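Local coordinates for carboxyltransferase domain-containing protein (Pyrococcus horikoshii, PDB 2PHC) that is functionally uncharacterised but probably binds ATP and acts as a hydrolase, at residues Ser9-Phe15 with Ser50-Tyr56; Glu37-Trp41 with Val66-Leu70. One frame throughout, in Å; residues are numbered along the deposited sequence.

Contact 1: Ser9-Phe15 with Ser50-Tyr56; sequences SAFLISF and SSLLVIY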
ATOM      1  N   SER A   9       7.900 -24.690  21.687  1.00 37.33           N
ATOM      2  CA  SER A   9       7.926 -25.205  20.335  1.00 36.29           C
ATOM      3  C   SER A   9       7.161 -24.275  19.355  1.00 33.00           C
ATOM      4  O   SER A   9       6.400 -24.736  18.542  1.00 31.60           O
ATOM      5  CB  SER A   9       7.381 -26.621  20.345  1.00 36.76           C
ATOM      6  OG  SER A   9       8.363 -27.493  20.904  1.00 41.79           O
ATOM      7  N   ALA A  10       7.409 -22.968  19.458  1.00 30.92           N
ATOM      8  CA  ALA A  10       6.651 -21.979  18.708  1.00 29.78           C
ATOM      9  C   ALA A  10       7.410 -20.734  18.383  1.00 29.45           C
ATOM     10  O   ALA A  10       8.202 -20.247  19.192  1.00 29.01           O
ATOM     11  CB  ALA A  10       5.353 -21.580  19.479  1.00 28.72           C
ATOM     12  N   PHE A  11       7.078 -20.140  17.245  1.00 29.71           N
ATOM     13  CA  PHE A  11       7.630 -18.808  16.888  1.00 30.66           C
ATOM     14  C   PHE A  11       6.533 -17.827  16.510  1.00 29.42           C
ATOM     15  O   PHE A  11       5.529 -18.207  16.060  1.00 28.92           O
ATOM     16  CB  PHE A  11       8.664 -18.928  15.707  1.00 30.66           C
ATOM     17  CG  PHE A  11       9.938 -19.661  16.092  1.00 32.16           C
ATOM     18  CD1 PHE A  11      10.030 -21.027  15.968  1.00 33.56           C
ATOM     19  CD2 PHE A  11      11.019 -18.969  16.621  1.00 33.71           C
ATOM     20  CE1 PHE A  11      11.156 -21.689  16.362  1.00 33.13           C
ATOM     21  CE2 PHE A  11      12.126 -19.645  17.021  1.00 36.72           C
ATOM     22  CZ  PHE A  11      12.197 -21.010  16.855  1.00 33.06           C
ATOM     23  N   LEU A  12       6.752 -16.555  16.724  1.00 30.15           N
ATOM     24  CA  LEU A  12       5.806 -15.575  16.323  1.00 30.67           C
ATOM     25  C   LEU A  12       6.521 -14.629  15.351  1.00 31.84           C
ATOM     26  O   LEU A  12       7.595 -14.090  15.684  1.00 31.65           O
ATOM     27  CB  LEU A  12       5.349 -14.783  17.560  1.00 30.23           C
ATOM     28  CG  LEU A  12       4.198 -13.779  17.414  1.00 31.41           C
ATOM     29  CD1 LEU A  12       2.809 -14.408  17.317  1.00 24.53           C
ATOM     30  CD2 LEU A  12       4.254 -12.694  18.513  1.00 32.61           C
ATOM     31  N   ILE A  13       5.987 -14.638  14.156  1.00 31.35           N
ATOM     32  CA  ILE A  13       6.138 -13.611  13.227  1.00 31.73           C
ATOM     33  C   ILE A  13       5.128 -12.564  13.447  1.00 31.93           C
ATOM     34  O   ILE A  13       3.986 -12.706  13.452  1.00 32.18           O
ATOM     35  CB  ILE A  13       6.120 -14.114  11.798  1.00 32.07           C
ATOM     36  CG1 ILE A  13       6.866 -15.418  11.689  1.00 33.22           C
ATOM     37  CG2 ILE A  13       6.729 -13.122  10.878  1.00 32.48           C
ATOM     38  CD1 ILE A  13       6.241 -16.378  10.816  1.00 30.41           C
ATOM     39  N   SER A  14       5.666 -11.444  13.511  1.00 33.60           N
ATOM     40  CA  SER A  14       5.284 -10.233  14.252  1.00 38.28           C
ATOM     41  C   SER A  14       5.493  -8.969  13.404  1.00 39.54           C
ATOM     42  O   SER A  14       6.410  -8.926  12.616  1.00 38.57           O
ATOM     43  CB  SER A  14       6.084 -10.131  15.579  1.00 38.73           C
ATOM     44  OG  SER A  14       5.689  -8.951  16.216  1.00 39.87           O
ATOM     45  N   PHE A  15       4.584  -7.955  12.805  1.00 42.37           N
ATOM     46  CA  PHE A  15       4.834  -7.028  11.673  1.00 45.42           C
ATOM     47  C   PHE A  15       5.050  -5.489  11.921  1.00 49.45           C
ATOM     48  O   PHE A  15       5.496  -4.770  10.937  1.00 49.90           O
ATOM     49  CB  PHE A  15       3.804  -7.245  10.539  1.00 44.54           C
ATOM     50  CG  PHE A  15       3.934  -8.559   9.829  1.00 39.41           C
ATOM     51  CD1 PHE A  15       4.593  -8.641   8.615  1.00 38.25           C
ATOM     52  CD2 PHE A  15       3.433  -9.716  10.396  1.00 35.63           C
ATOM     53  CE1 PHE A  15       4.717  -9.845   7.946  1.00 36.57           C
ATOM     54  CE2 PHE A  15       3.550 -10.937   9.773  1.00 39.65           C
ATOM     55  CZ  PHE A  15       4.216 -11.006   8.495  1.00 41.23           C
ATOM     56  N   SER A  50      -1.595  -8.446  13.461  1.00 33.36           N
ATOM     57  CA  SER A  50      -0.231  -8.049  13.100  1.00 32.81           C
ATOM     58  C   SER A  50       0.780  -9.124  13.474  1.00 31.35           C
ATOM     59  O   SER A  50       1.890  -8.804  13.693  1.00 31.22           O
ATOM     60  CB  SER A  50       0.180  -6.701  13.727  1.00 33.36           C
ATOM     61  OG  SER A  50      -0.052  -6.705  15.138  1.00 38.17           O
ATOM     62  N   SER A  51       0.406 -10.402  13.537  1.00 30.22           N
ATOM     63  CA  SER A  51       1.413 -11.447  13.743  1.00 27.48           C
ATOM     64  C   SER A  51       0.973 -12.838  13.282  1.00 25.31           C
ATOM     65  O   SER A  51      -0.217 -13.092  13.134  1.00 24.91           O
ATOM     66  CB  SER A  51       1.766 -11.516  15.201  1.00 28.61           C
ATOM     67  OG  SER A  51       0.564 -11.568  15.956  1.00 32.31           O
ATOM     68  N   LEU A  52       1.895 -13.760  13.120  1.00 23.60           N
ATOM     69  CA  LEU A  52       1.557 -15.127  12.883  1.00 21.12           C
ATOM     70  C   LEU A  52       2.267 -16.061  13.776  1.00 21.78           C
ATOM     71  O   LEU A  52       3.438 -16.088  13.815  1.00 22.71           O
ATOM     72  CB  LEU A  52       1.820 -15.496  11.449  1.00 20.81           C
ATOM     73  CG  LEU A  52       1.701 -16.913  10.982  1.00 20.97           C
ATOM     74  CD1 LEU A  52       0.306 -17.268  10.855  1.00 21.22           C
ATOM     75  CD2 LEU A  52       2.345 -16.955   9.697  1.00 18.80           C
ATOM     76  N   LEU A  53       1.512 -16.859  14.482  1.00 24.00           N
ATOM     77  CA  LEU A  53       2.047 -17.856  15.349  1.00 23.08           C
ATOM     78  C   LEU A  53       2.300 -19.147  14.631  1.00 25.06           C
ATOM     79  O   LEU A  53       1.491 -19.614  13.911  1.00 26.39           O
ATOM     80  CB  LEU A  53       1.192 -18.027  16.579  1.00 23.38           C
ATOM     81  CG  LEU A  53       1.746 -18.917  17.678  1.00 23.20           C
ATOM     82  CD1 LEU A  53       2.904 -18.354  18.325  1.00 17.59           C
ATOM     83  CD2 LEU A  53       0.713 -19.281  18.628  1.00 23.49           C
ATOM     84  N   VAL A  54       3.489 -19.660  14.795  1.00 24.29           N
ATOM     85  CA  VAL A  54       3.918 -20.833  14.145  1.00 26.53           C
ATOM     86  C   VAL A  54       4.399 -21.852  15.175  1.00 26.80           C
ATOM     87  O   VAL A  54       5.238 -21.595  16.020  1.00 24.34           O
ATOM     88  CB  VAL A  54       5.068 -20.584  13.103  1.00 25.58           C
ATOM     89  CG1 VAL A  54       5.248 -21.836  12.208  1.00 20.90           C
ATOM     90  CG2 VAL A  54       4.692 -19.412  12.234  1.00 27.52           C
ATOM     91  N   ILE A  55       3.837 -23.023  15.038  1.00 28.55           N
ATOM     92  CA  ILE A  55       4.122 -24.094  15.947  1.00 30.64           C
ATOM     93  C   ILE A  55       4.498 -25.366  15.235  1.00 32.08           C
ATOM     94  O   ILE A  55       3.973 -25.631  14.146  1.00 33.17           O
ATOM     95  CB  ILE A  55       2.751 -24.460  16.674  1.00 30.10           C
ATOM     96  CG1 ILE A  55       2.271 -23.292  17.549  1.00 30.60           C
ATOM     97  CG2 ILE A  55       2.845 -25.739  17.516  1.00 31.56           C
ATOM     98  CD1 ILE A  55       0.845 -23.410  17.911  1.00 36.55           C
ATOM     99  N   TYR A  56       5.522 -25.992  15.785  1.00 33.64           N
ATOM    100  CA  TYR A  56       6.340 -26.991  15.160  1.00 35.87           C
ATOM    101  C   TYR A  56       6.448 -28.224  16.005  1.00 37.27           C
ATOM    102  O   TYR A  56       6.274 -28.179  17.185  1.00 35.76           O
ATOM    103  CB  TYR A  56       7.733 -26.478  14.782  1.00 34.70           C
ATOM    104  CG  TYR A  56       8.748 -26.173  15.867  1.00 34.92           C
ATOM    105  CD1 TYR A  56       8.930 -24.907  16.332  1.00 28.80           C
ATOM    106  CD2 TYR A  56       9.591 -27.135  16.349  1.00 38.62           C
ATOM    107  CE1 TYR A  56       9.833 -24.630  17.251  1.00 29.17           C
ATOM    108  CE2 TYR A  56      10.522 -26.839  17.287  1.00 33.05           C
ATOM    109  CZ  TYR A  56      10.628 -25.584  17.729  1.00 31.97           C
ATOM    110  OH  TYR A  56      11.539 -25.271  18.657  1.00 35.69           O
TER
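Ile13, Leu52 and Val54 form the apolar centre of this strand pair: CD1 of Ile13 lies 3.7 Å from CG2 of Val54 and 4.1 Å from CD2 of Leu52. Phe11 projects from the same face, and its ring meets that of Tyr56 rim to rim, with CE1 of Phe11 3.3 Å from CE1 of Tyr56; the planes are only 20° apart, but neither ring lies over the other. Helices 21-37 and 63-82 pack on this side, through contacts such as Ile13 with Leu30 and Phe11 with Val66. The other face carries Ala10, Leu12, Leu53 and Ile55, mostly partly exposed, where Ala10 CB sits 4.0 Å from Ile55 CG1 and Leu12 CD1 the same distance from Leu53 CB.

Between the two faces, the antiparallel backbones run at 164° in an unbroken register. Phe11 and Val54 form a hydrogen-bonded pair (Phe11 N to Val54 O 2.6 Å, Val54 N to Phe11 O 2.8 Å), as do Ile13 and Leu52, although the modelled 2.4 Å from Leu52 N to Ile13 O is very short and the oxygen's place less certain. The ladder ends with Tyr56 N donating to Ser9 O (3.2 Å) and Phe15 N to Ser50 O (3.0 Å). Towards the latter end the chemistry turns polar, Ser14 facing Ser51 as a non-hydrogen-bonded pair.

Strands 10-14 and 51-56 are the two inner strands of a four-stranded antiparallel sheet of order 1-2-4-3, backed by two helices in an open two-layer α/β sandwich. This lobe is distinct from the seven-stranded barrel; both segments fall within carboxyltransferase subdomain C and D.

Contact 2: Glu37-Trp41 with Val66-Leu70; sequences ESPEW and VESYL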
ATOM      1  N   GLU A  37       4.581 -24.569   0.936  1.00 32.64           N
ATOM      2  CA  GLU A  37       5.526 -25.592   1.257  1.00 37.30           C
ATOM      3  C   GLU A  37       5.085 -26.827   2.006  1.00 38.34           C
ATOM      4  O   GLU A  37       5.761 -27.798   1.927  1.00 40.79           O
ATOM      5  CB  GLU A  37       6.755 -25.057   1.949  1.00 38.14           C
ATOM      6  CG  GLU A  37       7.011 -23.652   1.763  1.00 44.77           C
ATOM      7  CD  GLU A  37       7.765 -23.427   0.577  1.00 52.30           C
ATOM      8  OE1 GLU A  37       8.862 -23.919   0.537  1.00 58.90           O
ATOM      9  OE2 GLU A  37       7.263 -22.800  -0.336  1.00 55.11           O
ATOM     10  N   SER A  38       4.002 -26.792   2.771  1.00 39.15           N
ATOM     11  CA  SER A  38       3.816 -27.714   3.869  1.00 38.30           C
ATOM     12  C   SER A  38       5.077 -28.371   4.380  1.00 37.78           C
ATOM     13  O   SER A  38       5.352 -29.489   4.105  1.00 36.89           O
ATOM     14  CB  SER A  38       2.810 -28.769   3.525  1.00 37.67           C
ATOM     15  OG  SER A  38       2.141 -28.385   2.402  1.00 41.97           O
ATOM     16  N   PRO A  39       5.835 -27.683   5.177  1.00 37.51           N
ATOM     17  CA  PRO A  39       6.935 -28.383   5.789  1.00 38.20           C
ATOM     18  C   PRO A  39       6.476 -29.449   6.789  1.00 38.93           C
ATOM     19  O   PRO A  39       5.497 -29.309   7.483  1.00 38.20           O
ATOM     20  CB  PRO A  39       7.749 -27.269   6.416  1.00 38.06           C
ATOM     21  CG  PRO A  39       6.859 -26.181   6.552  1.00 36.49           C
ATOM     22  CD  PRO A  39       5.795 -26.285   5.582  1.00 36.55           C
ATOM     23  N   GLU A  40       7.225 -30.526   6.811  1.00 37.83           N
ATOM     24  CA  GLU A  40       6.890 -31.779   7.483  1.00 38.59           C
ATOM     25  C   GLU A  40       6.839 -31.587   8.975  1.00 35.50           C
ATOM     26  O   GLU A  40       6.163 -32.332   9.659  1.00 35.13           O
ATOM     27  CB  GLU A  40       7.884 -32.938   7.088  1.00 39.00           C
ATOM     28  CG  GLU A  40       7.272 -33.888   6.018  1.00 45.99           C
ATOM     29  CD  GLU A  40       8.130 -35.145   5.615  1.00 55.41           C
ATOM     30  OE1 GLU A  40       7.654 -35.905   4.697  1.00 54.28           O
ATOM     31  OE2 GLU A  40       9.254 -35.352   6.200  1.00 57.98           O
ATOM     32  N   TRP A  41       7.516 -30.553   9.444  1.00 34.59           N
ATOM     33  CA  TRP A  41       7.552 -30.204  10.854  1.00 34.00           C
ATOM     34  C   TRP A  41       6.413 -29.310  11.356  1.00 33.01           C
ATOM     35  O   TRP A  41       6.411 -28.977  12.554  1.00 31.85           O
ATOM     36  CB  TRP A  41       8.879 -29.591  11.239  1.00 33.93           C
ATOM     37  CG  TRP A  41       9.352 -28.466  10.369  1.00 40.30           C
ATOM     38  CD1 TRP A  41      10.315 -28.529   9.392  1.00 44.20           C
ATOM     39  CD2 TRP A  41       8.921 -27.064  10.412  1.00 46.58           C
ATOM     40  NE1 TRP A  41      10.504 -27.270   8.812  1.00 44.41           N
ATOM     41  CE2 TRP A  41       9.664 -26.362   9.412  1.00 44.82           C
ATOM     42  CE3 TRP A  41       7.961 -26.348  11.173  1.00 45.78           C
ATOM     43  CZ2 TRP A  41       9.491 -24.980   9.168  1.00 43.60           C
ATOM     44  CZ3 TRP A  41       7.780 -24.959  10.897  1.00 45.19           C
ATOM     45  CH2 TRP A  41       8.542 -24.311   9.905  1.00 44.60           C
ATOM     46  N   VAL A  66      13.918 -24.273  12.522  1.00 40.53           N
ATOM     47  CA  VAL A  66      12.581 -23.705  12.321  1.00 38.01           C
ATOM     48  C   VAL A  66      12.727 -22.230  12.274  1.00 36.89           C
ATOM     49  O   VAL A  66      12.166 -21.594  11.404  1.00 35.04           O
ATOM     50  CB  VAL A  66      11.603 -24.153  13.344  1.00 37.92           C
ATOM     51  CG1 VAL A  66      10.264 -23.270  13.271  1.00 38.25           C
ATOM     52  CG2 VAL A  66      11.288 -25.606  13.071  1.00 34.47           C
ATOM     53  N   GLU A  67      13.587 -21.718  13.149  1.00 36.46           N
ATOM     54  CA  GLU A  67      13.813 -20.333  13.157  1.00 38.07           C
ATOM     55  C   GLU A  67      14.342 -19.834  11.792  1.00 37.92           C
ATOM     56  O   GLU A  67      13.826 -18.814  11.260  1.00 37.01           O
ATOM     57  CB  GLU A  67      14.770 -19.968  14.264  1.00 39.75           C
ATOM     58  CG  GLU A  67      15.094 -18.522  14.254  1.00 41.38           C
ATOM     59  CD  GLU A  67      16.040 -18.205  15.346  1.00 52.70           C
ATOM     60  OE1 GLU A  67      16.913 -19.092  15.647  1.00 54.02           O
ATOM     61  OE2 GLU A  67      15.921 -17.069  15.888  1.00 53.92           O
ATOM     62  N   SER A  68      15.349 -20.569  11.247  1.00 36.52           N
ATOM     63  CA  SER A  68      16.050 -20.191  10.019  1.00 35.04           C
ATOM     64  C   SER A  68      15.089 -20.193   8.901  1.00 32.65           C
ATOM     65  O   SER A  68      15.082 -19.245   8.137  1.00 31.65           O
ATOM     66  CB  SER A  68      17.263 -21.124   9.674  1.00 35.82           C
ATOM     67  OG  SER A  68      18.298 -20.987  10.669  1.00 39.57           O
ATOM     68  N   TYR A  69      14.297 -21.254   8.789  1.00 29.33           N
ATOM     69  CA  TYR A  69      13.353 -21.390   7.715  1.00 29.98           C
ATOM     70  C   TYR A  69      12.313 -20.221   7.635  1.00 30.66           C
ATOM     71  O   TYR A  69      11.812 -19.891   6.529  1.00 31.60           O
ATOM     72  CB  TYR A  69      12.592 -22.685   8.004  1.00 30.22           C
ATOM     73  CG  TYR A  69      11.482 -23.033   7.022  1.00 34.97           C
ATOM     74  CD1 TYR A  69      11.667 -24.058   6.090  1.00 36.53           C
ATOM     75  CD2 TYR A  69      10.223 -22.362   7.047  1.00 34.52           C
ATOM     76  CE1 TYR A  69      10.664 -24.421   5.218  1.00 38.35           C
ATOM     77  CE2 TYR A  69       9.185 -22.723   6.159  1.00 34.06           C
ATOM     78  CZ  TYR A  69       9.451 -23.731   5.224  1.00 40.53           C
ATOM     79  OH  TYR A  69       8.494 -24.158   4.323  1.00 45.08           O
ATOM     80  N   LEU A  70      11.972 -19.634   8.788  1.00 28.91           N
ATOM     81  CA  LEU A  70      10.841 -18.726   8.856  1.00 31.17           C
ATOM     82  C   LEU A  70      11.454 -17.423   8.458  1.00 30.81           C
ATOM     83  O   LEU A  70      10.799 -16.604   7.844  1.00 30.17           O
ATOM     84  CB  LEU A  70      10.217 -18.643  10.253  1.00 30.37           C
ATOM     85  CG  LEU A  70       9.355 -19.791  10.778  1.00 29.87           C
ATOM     86  CD1 LEU A  70       8.925 -19.475  12.294  1.00 25.32           C
ATOM     87  CD2 LEU A  70       8.163 -19.946   9.894  1.00 28.91           C
TER
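The backbones stay well apart here, their closest CA pairs being Trp41 with Val66 at 8.3 Å and Pro39 with Tyr69 at 9.7 Å. No hydrogen bond joins them. Ser38, with phi of +20°, is the first residue to leave the conformation of helix 21-37, and the extended Pro39 then carries the loop past the helical turn Val66-Leu70.

Side chains bridge the gap. The indole of Trp41 is gripped at two angles: its edge points into the face of the Tyr69 ring in a T-shaped stack (six-membered ring to Tyr69 ring centroids 4.9 Å, planes at 87°), with CZ2 of Trp41 3.4 Å from CD2 of Tyr69, while Val66 lies over its face, placing CG2 in a CH-pi contact 3.9 Å from the centroid of the six-membered ring. Earlier in the segment, Pro39 CG packs 3.8 Å from Tyr69 CZ, and Glu37 CG approaches Tyr69 OH to 3.0 Å. That hydroxyl is buried by the contact without a hydrogen-bonding partner in the model.

Trp41 also rests on Tyr56 of strand 51-56, and Val66 and Leu70 reach Phe11 of strand 10-14, so the loop leading into strand 42-48 closes over one end of the interface between helix 63-82 and the sheet.

Overall arrangement
Both contacts belong to the same α/β sandwich and meet at its helix-sheet interface, their centres about 12 Å apart. Contact 1 lies within the sheet and is ordered by backbone hydrogen bonds, with 677 Å² buried; contact 2, at one end of the sandwich, buries 272 Å² through side chains alone. The helix-facing residues Phe11, Ile13, Leu52 and Val54 of contact 1 are buried, as are Val66 and Leu70 of contact 2, while Trp41 and Tyr69 stay partly exposed. Val66 joins the two directly, its CG1 3.5 Å from Phe11 CD1 and 3.7 Å from Tyr56 CD1 while its side chain covers the Trp41 indole face; the serine-rich end of contact 1 has no counterpart there.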